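Long-range contact in F-actin-capping protein subunit alpha (Dictyostelium discoideum, PDB 4AKR), which binds the fast-growing barbed ends of actin filaments independently of calcium and blocks subunit exchange there without severing the filaments: residues F162-W167 with N191-E196. Numbering follows the deposited sequence.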
ATOM      1  N   PHE A 162      -5.872  11.012  -8.184  1.00 22.39           N
ATOM      2  CA  PHE A 162      -4.830  10.304  -7.437  1.00 25.59           C
ATOM      3  C   PHE A 162      -5.196   8.948  -6.838  1.00 23.56           C
ATOM      4  O   PHE A 162      -4.751   8.620  -5.740  1.00 23.98           O
ATOM      5  CB  PHE A 162      -4.323  11.192  -6.311  1.00 28.09           C
ATOM      6  CG  PHE A 162      -3.709  12.464  -6.781  1.00 31.84           C
ATOM      7  CD1 PHE A 162      -2.394  12.487  -7.240  1.00 32.45           C
ATOM      8  CD2 PHE A 162      -4.446  13.645  -6.773  1.00 31.65           C
ATOM      9  CE1 PHE A 162      -1.819  13.671  -7.681  1.00 34.85           C
ATOM     10  CE2 PHE A 162      -3.885  14.835  -7.213  1.00 33.33           C
ATOM     11  CZ  PHE A 162      -2.565  14.851  -7.668  1.00 33.94           C
ATOM     12  N   TYR A 163      -5.996   8.152  -7.528  1.00 21.78           N
ATOM     13  CA  TYR A 163      -6.332   6.861  -6.969  1.00 20.31           C
ATOM     14  C   TYR A 163      -6.631   5.807  -8.007  1.00 21.17           C
ATOM     15  O   TYR A 163      -6.936   6.117  -9.165  1.00 20.57           O
ATOM     16  CB  TYR A 163      -7.513   6.975  -6.004  1.00 21.41           C
ATOM     17  CG  TYR A 163      -8.865   7.115  -6.662  1.00 22.68           C
ATOM     18  CD1 TYR A 163      -9.624   5.990  -6.976  1.00 22.37           C
ATOM     19  CD2 TYR A 163      -9.389   8.365  -6.960  1.00 24.55           C
ATOM     20  CE1 TYR A 163     -10.868   6.107  -7.567  1.00 23.54           C
ATOM     21  CE2 TYR A 163     -10.644   8.493  -7.556  1.00 25.49           C
ATOM     22  CZ  TYR A 163     -11.377   7.357  -7.854  1.00 24.20           C
ATOM     23  OH  TYR A 163     -12.622   7.480  -8.425  1.00 24.35           O
ATOM     24  N   SER A 164      -6.525   4.551  -7.581  1.00 19.58           N
ATOM     25  CA  SER A 164      -6.803   3.413  -8.448  1.00 18.72           C
ATOM     26  C   SER A 164      -7.272   2.263  -7.580  1.00 17.22           C
ATOM     27  O   SER A 164      -7.148   2.301  -6.353  1.00 18.04           O
ATOM     28  CB  SER A 164      -5.548   2.988  -9.224  1.00 18.01           C
ATOM     29  OG  SER A 164      -4.579   2.403  -8.374  1.00 13.94           O
ATOM     30  N   GLY A 165      -7.823   1.242  -8.221  1.00 17.22           N
ATOM     31  CA  GLY A 165      -8.290   0.093  -7.479  1.00 14.61           C
ATOM     32  C   GLY A 165      -8.626  -1.057  -8.396  1.00 15.62           C
ATOM     33  O   GLY A 165      -8.779  -0.880  -9.598  1.00 13.95           O
ATOM     34  N   ARG A 166      -8.726  -2.248  -7.817  1.00 16.74           N
ATOM     35  CA  ARG A 166      -9.078  -3.442  -8.564  1.00 15.05           C
ATOM     36  C   ARG A 166      -9.745  -4.416  -7.618  1.00 14.27           C
ATOM     37  O   ARG A 166      -9.461  -4.427  -6.421  1.00 14.12           O
ATOM     38  CB  ARG A 166      -7.836  -4.103  -9.186  1.00 14.41           C
ATOM     39  CG  ARG A 166      -8.175  -5.353 -10.003  1.00 15.08           C
ATOM     40  CD  ARG A 166      -6.945  -6.057 -10.577  1.00 16.27           C
ATOM     41  NE  ARG A 166      -6.357  -5.382 -11.738  1.00 14.29           N
ATOM     42  CZ  ARG A 166      -6.959  -5.234 -12.917  1.00 13.77           C
ATOM     43  NH1 ARG A 166      -8.186  -5.705 -13.116  1.00  9.92           N
ATOM     44  NH2 ARG A 166      -6.316  -4.638 -13.914  1.00 14.35           N
ATOM     45  N   TRP A 167     -10.662  -5.203  -8.161  1.00 13.83           N
ATOM     46  CA  TRP A 167     -11.363  -6.227  -7.405  1.00 14.17           C
ATOM     47  C   TRP A 167     -11.227  -7.481  -8.253  1.00 14.42           C
ATOM     48  O   TRP A 167     -11.574  -7.478  -9.435  1.00 14.62           O
ATOM     49  CB  TRP A 167     -12.845  -5.873  -7.218  1.00 12.15           C
ATOM     50  CG  TRP A 167     -13.635  -6.943  -6.484  1.00 14.53           C
ATOM     51  CD1 TRP A 167     -13.874  -8.229  -6.902  1.00 12.09           C
ATOM     52  CD2 TRP A 167     -14.289  -6.810  -5.211  1.00 12.15           C
ATOM     53  NE1 TRP A 167     -14.633  -8.895  -5.966  1.00 13.88           N
ATOM     54  CE2 TRP A 167     -14.900  -8.048  -4.921  1.00 10.87           C
ATOM     55  CE3 TRP A 167     -14.414  -5.762  -4.287  1.00 11.86           C
ATOM     56  CZ2 TRP A 167     -15.625  -8.269  -3.749  1.00 11.58           C
ATOM     57  CZ3 TRP A 167     -15.137  -5.985  -3.122  1.00 12.46           C
ATOM     58  CH2 TRP A 167     -15.731  -7.228  -2.865  1.00  9.50           C
ATOM     59  N   ASN A 191      -7.768  -4.342  -4.020  1.00 18.97           N
ATOM     60  CA  ASN A 191      -6.642  -3.429  -3.949  1.00 18.16           C
ATOM     61  C   ASN A 191      -7.056  -1.987  -4.208  1.00 16.73           C
ATOM     62  O   ASN A 191      -7.801  -1.710  -5.139  1.00 16.75           O
ATOM     63  CB  ASN A 191      -5.583  -3.844  -4.976  1.00 19.66           C
ATOM     64  CG  ASN A 191      -5.073  -5.248  -4.745  1.00 21.69           C
ATOM     65  OD1 ASN A 191      -4.178  -5.473  -3.927  1.00 23.74           O
ATOM     66  ND2 ASN A 191      -5.653  -6.206  -5.451  1.00 21.07           N
ATOM     67  N   VAL A 192      -6.578  -1.078  -3.368  1.00 14.50           N
ATOM     68  CA  VAL A 192      -6.861   0.337  -3.531  1.00 13.46           C
ATOM     69  C   VAL A 192      -5.578   1.107  -3.263  1.00 12.35           C
ATOM     70  O   VAL A 192      -4.854   0.809  -2.319  1.00 10.54           O
ATOM     71  CB  VAL A 192      -7.966   0.837  -2.574  1.00 15.45           C
ATOM     72  CG1 VAL A 192      -8.179   2.340  -2.771  1.00 12.76           C
ATOM     73  CG2 VAL A 192      -9.262   0.096  -2.850  1.00 15.85           C
ATOM     74  N   HIS A 193      -5.325   2.099  -4.108  1.00 11.96           N
ATOM     75  CA  HIS A 193      -4.140   2.933  -4.041  1.00 11.10           C
ATOM     76  C   HIS A 193      -4.548   4.403  -4.138  1.00 13.77           C
ATOM     77  O   HIS A 193      -5.166   4.828  -5.123  1.00 11.21           O
ATOM     78  CB  HIS A 193      -3.213   2.561  -5.207  1.00  9.24           C
ATOM     79  CG  HIS A 193      -1.965   3.386  -5.299  1.00  9.51           C
ATOM     80  ND1 HIS A 193      -1.288   3.849  -4.190  1.00 13.43           N
ATOM     81  CD2 HIS A 193      -1.231   3.767  -6.371  1.00  6.89           C
ATOM     82  CE1 HIS A 193      -0.191   4.477  -4.578  1.00 11.26           C
ATOM     83  NE2 HIS A 193      -0.133   4.441  -5.897  1.00  8.19           N
ATOM     84  N   TYR A 194      -4.208   5.164  -3.102  1.00 14.75           N
ATOM     85  CA  TYR A 194      -4.497   6.591  -3.046  1.00 17.66           C
ATOM     86  C   TYR A 194      -3.147   7.277  -2.921  1.00 18.11           C
ATOM     87  O   TYR A 194      -2.371   6.961  -2.024  1.00 16.78           O
ATOM     88  CB  TYR A 194      -5.352   6.925  -1.830  1.00 20.43           C
ATOM     89  CG  TYR A 194      -5.651   8.399  -1.724  1.00 24.90           C
ATOM     90  CD1 TYR A 194      -4.770   9.253  -1.062  1.00 26.98           C
ATOM     91  CD2 TYR A 194      -6.789   8.950  -2.318  1.00 26.81           C
ATOM     92  CE1 TYR A 194      -5.006  10.617  -0.991  1.00 28.95           C
ATOM     93  CE2 TYR A 194      -7.042  10.323  -2.247  1.00 29.18           C
ATOM     94  CZ  TYR A 194      -6.141  11.151  -1.579  1.00 31.02           C
ATOM     95  OH  TYR A 194      -6.363  12.512  -1.478  1.00 33.66           O
ATOM     96  N   PHE A 195      -2.858   8.219  -3.810  1.00 18.81           N
ATOM     97  CA  PHE A 195      -1.557   8.855  -3.757  1.00 21.03           C
ATOM     98  C   PHE A 195      -1.465  10.374  -3.877  1.00 22.05           C
ATOM     99  O   PHE A 195      -0.609  10.891  -4.594  1.00 22.64           O
ATOM    100  CB  PHE A 195      -0.640   8.185  -4.790  1.00 21.02           C
ATOM    101  CG  PHE A 195      -1.266   8.024  -6.153  1.00 20.55           C
ATOM    102  CD1 PHE A 195      -2.085   6.929  -6.428  1.00 19.88           C
ATOM    103  CD2 PHE A 195      -1.038   8.962  -7.159  1.00 19.75           C
ATOM    104  CE1 PHE A 195      -2.669   6.767  -7.688  1.00 20.57           C
ATOM    105  CE2 PHE A 195      -1.614   8.814  -8.423  1.00 20.16           C
ATOM    106  CZ  PHE A 195      -2.431   7.714  -8.689  1.00 22.47           C
ATOM    107  N   GLU A 196      -2.337  11.095  -3.182  1.00 23.54           N
ATOM    108  CA  GLU A 196      -2.250  12.550  -3.203  1.00 24.98           C
ATOM    109  C   GLU A 196      -1.446  12.925  -1.973  1.00 23.92           C
ATOM    110  O   GLU A 196      -1.867  12.664  -0.850  1.00 24.40           O
ATOM    111  CB  GLU A 196      -3.625  13.211  -3.141  1.00 26.03           C
ATOM    112  CG  GLU A 196      -3.515  14.733  -3.120  1.00 30.66           C
ATOM    113  CD  GLU A 196      -4.831  15.434  -3.388  1.00 33.94           C
ATOM    114  OE1 GLU A 196      -5.818  14.736  -3.702  1.00 34.36           O
ATOM    115  OE2 GLU A 196      -4.871  16.685  -3.293  1.00 36.51           O
TER
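Phe195 N donates an almost straight 2.7 Å hydrogen bond to Phe162 O, in the carbonyl plane. The Phe195 ring bends back over this bond, its CG in the crowded position between N and the carbonyl carbon (chi1 48°), so Phe162 O lies 3.2 Å from CD1 of Phe195, over one ring face. Phe162 CB sits over the Phe195 ring in a CH-pi contact, and the two rings are nearly perpendicular, Phe162 CD1 being 3.8 Å from Phe195 CD2. The extended Glu196 chain crosses a face of the Phe162 ring, CG 4.3 Å from its centroid. An alanine at Phe195 removes the ring that packs on Phe162 and meets a basic side chain of the partner subunit in a cation-pi contact, and would probably loosen this end. From here, strands 163-175 and 181-194 form an antiparallel beta hairpin within this chain's five-stranded sheet. Ser164 and His193 exchange two backbone bonds, as do Arg166 and Asn191; between them Gly165 CA comes to 3.0 Å from Asn191 O. Ser164 OG, 3.5 Å from His193 CB and near the imidazole plane, is hydrogen-bonded to Glu22 OE2. On the same face Arg166 NE hydrogen-bonds Gln55 OE1. Phe162 and Tyr163 form a G1 bulge opposite Lys158.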